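Local coordinates for rifin (Plasmodium falciparum, PDB 7JZI), which belongs to the variant surface antigens of the malaria parasite and is probably displayed on infected red blood cells, where some rifins bind inhibitory receptors of host immune cells, at residues 86-91 with 99-104. Sequence-based numbering, arbitrary orientation.
Sequences EKLGVI and VKQKDA. With PT (platinum (II) ion), chain E.
Leu-88 and Ala-104 face each other with their CA atoms 5.7 Å apart, and the CA atoms of Val-90 and Val-99 lie 5.6 Å apart; no hydrogen bond joins the two backbones, which leaves the contact to van der Waals packing. The CB of Ala-104 meets Leu-88 twice, lying 3.7 Å from its carbonyl O and 4.0 Å from its CD2. Further along, Val-90 directs one branch across the gap: with CG1 anti to its own carbonyl carbon (chi1 -65°), that methyl sits over the turn where 99-104 enters its helix, 3.6 Å from Val-99 O and 3.7 Å from Gln-101 CA. Val-99 answers with its own CG1, which lies 4.3 Å from Val-90 CG1 and also approaches the carbonyl of Gly-89. The geometry is that of a helix-loop-helix connection at one end of an all-helical rifin fragment: helix 84-88 stops at Gly-89, whose positive phi (97°) turns the chain away, and a loop without regular structure leads back to Lys-100, the N-cap residue of helix 101-127. The first turn of that helix is closed by Ala-104 N bonding to Lys-100 O. Gln-101 contributes its aliphatic CB, packed against Val-90 CG1, while its side chain continues to helix 56-70, touching Met-67 and Asn-68. An aromatic side chain of the bound second protein packs on Val-90, and one packs on Gln-101. Pointing away from 86-91, Lys-100 has its NZ modelled 2.3 Å from the platinum ion, a site that Met-98 completes and whose detailed geometry is doubtful.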
ATOM      1  N   GLU B  86       3.039  -7.616  -0.595  1.00 99.27           N
ATOM      2  CA  GLU B  86       3.305  -8.714  -1.557  1.00 96.99           C
ATOM      3  C   GLU B  86       2.098  -9.642  -1.585  1.00100.56           C
ATOM      4  O   GLU B  86       1.722 -10.091  -2.675  1.00 99.99           O
ATOM      5  CB  GLU B  86       4.532  -9.509  -1.128  1.00102.77           C
ATOM      6  CG  GLU B  86       5.828  -8.727  -1.218  1.00123.35           C
ATOM      7  CD  GLU B  86       7.033  -9.469  -0.665  1.00142.61           C
ATOM      8  OE1 GLU B  86       6.833 -10.417   0.118  1.00147.34           O
ATOM      9  OE2 GLU B  86       8.167  -9.101  -1.025  1.00155.47           O
ATOM     10  N   LYS B  87       1.526  -9.918  -0.421  1.00109.27           N
ATOM     11  CA  LYS B  87       0.328 -10.784  -0.338  1.00 95.05           C
ATOM     12  C   LYS B  87      -0.828 -10.101  -1.059  1.00 95.71           C
ATOM     13  O   LYS B  87      -1.620 -10.804  -1.690  1.00 97.42           O
ATOM     14  CB  LYS B  87       0.037 -11.078   1.133  1.00104.48           C
ATOM     15  CG  LYS B  87       1.279 -11.376   1.962  1.00 96.10           C
ATOM     16  CD  LYS B  87       0.994 -11.797   3.385  1.00118.56           C
ATOM     17  CE  LYS B  87       2.257 -12.098   4.163  1.00127.92           C
ATOM     18  NZ  LYS B  87       1.964 -12.650   5.507  1.00106.04           N
ATOM     19  N   LEU B  88      -0.924  -8.781  -0.942  1.00 98.31           N
ATOM     20  CA  LEU B  88      -2.036  -8.029  -1.570  1.00 87.85           C
ATOM     21  C   LEU B  88      -1.950  -8.165  -3.087  1.00 91.71           C
ATOM     22  O   LEU B  88      -2.996  -8.117  -3.735  1.00 90.38           O
ATOM     23  CB  LEU B  88      -1.981  -6.567  -1.129  1.00101.60           C
ATOM     24  CG  LEU B  88      -2.345  -6.294   0.329  1.00 99.51           C
ATOM     25  CD1 LEU B  88      -2.028  -4.855   0.697  1.00 84.05           C
ATOM     26  CD2 LEU B  88      -3.812  -6.592   0.584  1.00101.00           C
ATOM     27  N   GLY B  89      -0.746  -8.323  -3.625  1.00 98.43           N
ATOM     28  CA  GLY B  89      -0.605  -8.534  -5.075  1.00 88.58           C
ATOM     29  C   GLY B  89      -0.290  -7.253  -5.804  1.00 89.17           C
ATOM     30  O   GLY B  89      -0.283  -7.269  -7.033  1.00108.93           O
ATOM     31  N   VAL B  90       0.012  -6.195  -5.065  1.00 90.88           N
ATOM     32  CA  VAL B  90       0.271  -4.866  -5.676  1.00 90.42           C
ATOM     33  C   VAL B  90       1.716  -4.788  -6.149  1.00 81.66           C
ATOM     34  O   VAL B  90       2.084  -3.749  -6.695  1.00109.63           O
ATOM     35  CB  VAL B  90      -0.062  -3.744  -4.683  1.00 91.61           C
ATOM     36  CG1 VAL B  90      -1.544  -3.728  -4.356  1.00100.69           C
ATOM     37  CG2 VAL B  90       0.754  -3.872  -3.411  1.00 82.66           C
ATOM     38  N   ILE B  91       2.505  -5.836  -5.943  1.00 83.81           N
ATOM     39  CA  ILE B  91       3.882  -5.820  -6.508  1.00 95.61           C
ATOM     40  C   ILE B  91       3.758  -6.344  -7.944  1.00 91.35           C
ATOM     41  O   ILE B  91       3.256  -7.463  -8.106  1.00104.59           O
ATOM     42  CB  ILE B  91       4.907  -6.563  -5.637  1.00 87.29           C
ATOM     43  CG1 ILE B  91       5.456  -5.667  -4.525  1.00 97.88           C
ATOM     44  CG2 ILE B  91       6.040  -7.111  -6.489  1.00112.34           C
ATOM     45  CD1 ILE B  91       4.478  -5.384  -3.414  1.00112.17           C
ATOM     46  N   VAL B  99      -2.988  -3.168 -10.162  1.00102.76           N
ATOM     47  CA  VAL B  99      -3.936  -3.618  -9.157  1.00100.84           C
ATOM     48  C   VAL B  99      -3.902  -2.606  -8.026  1.00 98.95           C
ATOM     49  O   VAL B  99      -2.855  -2.410  -7.402  1.00109.51           O
ATOM     50  CB  VAL B  99      -3.621  -5.039  -8.660  1.00114.66           C
ATOM     51  CG1 VAL B  99      -2.147  -5.187  -8.337  1.00109.37           C
ATOM     52  CG2 VAL B  99      -4.479  -5.365  -7.439  1.00 99.50           C
ATOM     53  N   LYS B 100      -5.023  -1.933  -7.786  1.00 97.85           N
ATOM     54  CA  LYS B 100      -5.024  -0.846  -6.819  1.00113.07           C
ATOM     55  C   LYS B 100      -4.975  -1.384  -5.396  1.00103.79           C
ATOM     56  O   LYS B 100      -5.637  -2.371  -5.061  1.00102.69           O
ATOM     57  CB  LYS B 100      -6.266   0.031  -6.991  1.00124.02           C
ATOM     58  CG  LYS B 100      -6.408   0.697  -8.357  1.00116.28           C
ATOM     59  CD  LYS B 100      -5.353   1.793  -8.511  1.00115.22           C
ATOM     60  CE  LYS B 100      -4.920   2.010  -9.953  1.00131.39           C
ATOM     61  NZ  LYS B 100      -3.882   3.078 -10.015  1.00147.30           N
ATOM     62  N   GLN B 101      -4.162  -0.759  -4.553  1.00 98.96           N
ATOM     63  CA  GLN B 101      -4.004  -1.263  -3.169  1.00 94.56           C
ATOM     64  C   GLN B 101      -5.355  -1.202  -2.462  1.00 92.93           C
ATOM     65  O   GLN B 101      -5.746  -2.209  -1.868  1.00 96.80           O
ATOM     66  CB  GLN B 101      -2.924  -0.458  -2.453  1.00102.09           C
ATOM     67  CG  GLN B 101      -2.669  -0.874  -1.017  1.00 86.27           C
ATOM     68  CD  GLN B 101      -1.517  -0.070  -0.476  1.00 94.17           C
ATOM     69  OE1 GLN B 101      -1.560   0.446   0.634  1.00107.27           O
ATOM     70  NE2 GLN B 101      -0.483   0.073  -1.285  1.00 89.93           N
ATOM     71  N   LYS B 102      -6.039  -0.064  -2.535  1.00 96.54           N
ATOM     72  CA  LYS B 102      -7.291   0.056  -1.802  1.00 99.08           C
ATOM     73  C   LYS B 102      -8.267  -1.035  -2.212  1.00104.93           C
ATOM     74  O   LYS B 102      -8.997  -1.564  -1.368  1.00101.04           O
ATOM     75  CB  LYS B 102      -7.883   1.451  -2.027  1.00103.62           C
ATOM     76  CG  LYS B 102      -9.285   1.716  -1.473  1.00112.18           C
ATOM     77  CD  LYS B 102     -10.373   1.479  -2.506  1.00123.58           C
ATOM     78  CE  LYS B 102     -11.726   1.918  -1.974  1.00133.15           C
ATOM     79  NZ  LYS B 102     -12.410   0.844  -1.213  1.00146.73           N
ATOM     80  N   ASP B 103      -8.260  -1.419  -3.490  1.00115.05           N
ATOM     81  CA  ASP B 103      -9.155  -2.483  -3.925  1.00113.80           C
ATOM     82  C   ASP B 103      -8.750  -3.818  -3.315  1.00109.74           C
ATOM     83  O   ASP B 103      -9.612  -4.584  -2.870  1.00115.39           O
ATOM     84  CB  ASP B 103      -9.179  -2.563  -5.450  1.00119.10           C
ATOM     85  CG  ASP B 103     -10.116  -1.543  -6.067  1.00116.22           C
ATOM     86  OD1 ASP B 103     -11.038  -1.070  -5.364  1.00106.92           O
ATOM     87  OD2 ASP B 103      -9.925  -1.209  -7.255  1.00134.09           O
ATOM     88  N   ALA B 104      -7.445  -4.094  -3.244  1.00107.91           N
ATOM     89  CA  ALA B 104      -6.984  -5.334  -2.627  1.00103.24           C
ATOM     90  C   ALA B 104      -7.311  -5.367  -1.140  1.00100.40           C
ATOM     91  O   ALA B 104      -7.722  -6.408  -0.609  1.00109.56           O
ATOM     92  CB  ALA B 104      -5.482  -5.501  -2.849  1.00100.68           C
TER
HETATM   93 PT    PT E 401      -3.980   2.389 -12.178  1.00280.50          PT